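Local coordinates for importin subunit beta-1 (Saccharomyces cerevisiae, PDB 5OWU), which carries proteins into the nucleus in partnership with importin alpha, which recognises the classical nuclear localization signal of the cargo, at residues 178-181 against 182-186. Numbering follows the deposited sequence.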
loop_
_atom_site.group_PDB
_atom_site.type_symbol
_atom_site.label_atom_id
_atom_site.label_comp_id
_atom_site.label_asym_id
_atom_site.label_seq_id
_atom_site.Cartn_x
_atom_site.Cartn_y
_atom_site.Cartn_z
ATOM N N ASN A 178 19.616 -26.255 1.771
ATOM C CA ASN A 178 20.340 -26.982 2.811
ATOM C C ASN A 178 21.590 -26.205 3.216
ATOM O O ASN A 178 21.737 -25.782 4.370
ATOM C CB ASN A 178 20.707 -28.395 2.333
ATOM C CG ASN A 178 19.497 -29.298 2.147
ATOM O OD1 ASN A 178 18.414 -29.036 2.667
ATOM N ND2 ASN A 178 19.691 -30.389 1.415
ATOM N N ASN A 179 22.465 -25.931 2.243
ATOM C CA ASN A 179 23.744 -25.312 2.576
ATOM C C ASN A 179 23.552 -23.883 3.061
ATOM O O ASN A 179 24.224 -23.443 4.005
ATOM C CB ASN A 179 24.671 -25.355 1.366
ATOM C CG ASN A 179 25.215 -26.737 1.119
ATOM O OD1 ASN A 179 25.563 -27.442 2.063
ATOM N ND2 ASN A 179 25.277 -27.141 -0.146
ATOM N N ILE A 180 22.602 -23.160 2.466
ATOM C CA ILE A 180 22.316 -21.818 2.957
ATOM C C ILE A 180 22.000 -21.889 4.442
ATOM O O ILE A 180 22.621 -21.202 5.264
ATOM C CB ILE A 180 21.175 -21.181 2.143
ATOM C CG1 ILE A 180 21.654 -20.916 0.714
ATOM C CG2 ILE A 180 20.663 -19.887 2.807
ATOM C CD1 ILE A 180 20.577 -20.385 -0.215
ATOM N N LEU A 181 21.112 -22.811 4.823
ATOM C CA LEU A 181 20.739 -22.886 6.229
ATOM C C LEU A 181 21.940 -23.251 7.080
ATOM O O LEU A 181 22.174 -22.637 8.132
ATOM C CB LEU A 181 19.594 -23.874 6.428
ATOM C CG LEU A 181 18.215 -23.293 6.114
ATOM C CD1 LEU A 181 17.163 -24.380 6.176
ATOM C CD2 LEU A 181 17.851 -22.143 7.069
ATOM N N ILE A 182 22.769 -24.185 6.604
ATOM C CA ILE A 182 23.929 -24.555 7.403
ATOM C C ILE A 182 24.789 -23.330 7.628
ATOM O O ILE A 182 25.184 -23.021 8.758
ATOM C CB ILE A 182 24.726 -25.692 6.741
ATOM C CG1 ILE A 182 23.899 -26.975 6.709
ATOM C CG2 ILE A 182 26.014 -25.944 7.505
ATOM C CD1 ILE A 182 24.435 -28.016 5.751
ATOM N N ALA A 183 25.043 -22.578 6.561
ATOM C CA ALA A 183 25.912 -21.424 6.712
ATOM C C ALA A 183 25.270 -20.395 7.634
ATOM O O ALA A 183 25.946 -19.804 8.485
ATOM C CB ALA A 183 26.231 -20.828 5.339
ATOM N N ILE A 184 23.954 -20.215 7.525
ATOM C CA ILE A 184 23.317 -19.149 8.289
ATOM C C ILE A 184 23.203 -19.542 9.754
ATOM O O ILE A 184 23.609 -18.790 10.650
ATOM C CB ILE A 184 21.946 -18.796 7.684
ATOM C CG1 ILE A 184 22.139 -18.032 6.369
ATOM C CG2 ILE A 184 21.107 -17.967 8.673
ATOM C CD1 ILE A 184 20.858 -17.696 5.653
ATOM N N VAL A 185 22.664 -20.733 10.019
ATOM C CA VAL A 185 22.408 -21.135 11.401
ATOM C C VAL A 185 23.717 -21.272 12.162
ATOM O O VAL A 185 23.766 -21.021 13.373
ATOM C CB VAL A 185 21.576 -22.430 11.427
ATOM C CG1 VAL A 185 21.371 -22.927 12.855
ATOM C CG2 VAL A 185 20.231 -22.188 10.753
ATOM N N GLN A 186 24.803 -21.627 11.469
ATOM C CA GLN A 186 26.113 -21.658 12.113
ATOM C C GLN A 186 26.443 -20.316 12.752
ATOM O O GLN A 186 26.990 -20.264 13.858
ATOM C CB GLN A 186 27.194 -22.057 11.105
ATOM C CG GLN A 186 27.321 -23.562 10.918
ATOM C CD GLN A 186 28.379 -23.985 9.905
ATOM O OE1 GLN A 186 28.570 -25.182 9.676
ATOM N NE2 GLN A 186 29.068 -23.020 9.296
#
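Ile180 and Ile184, one helical turn apart, project from the same side of the helix, and CG2 of Ile180 meets CD1 of Ile184 at 3.6 Å. The torsions set up this pairing: in Ile180 the CG2 methyl stands opposite the backbone N (CG1 at chi1 -68°), facing up the helix, while Ile184, with CG1 beside its own N and its chain then extended (chi2 177°), carries CD1 back toward Ile180. CG1 of Ile184 also lies 3.4 Å from O of Ile180, the carbonyl that accepts the N-H of Ile184. Both segments belong to helix 177-188, which opens the fifth HEAT repeat, and Ile184 packs on Ala204 and Leu205 of the partner helix 195-208. On helix 133-142, Ile180 touches Met136 and Ile182 touches Val140. Ile182 leans back in the same manner, its CG1 3.4 Å from O of Asn178 and its CD1 3.9 Å from the amide oxygen OD1 of Asn179, whose side chain lies alongside. Val185 brings CG2 within 3.3 Å of O of Leu181, but its touch on the side chain of Leu181 is looser, CG2 to CD2 4.4 Å. That same O of Leu181 also accepts the backbone hydrogen bond from N of Val185, as in an alpha-helix.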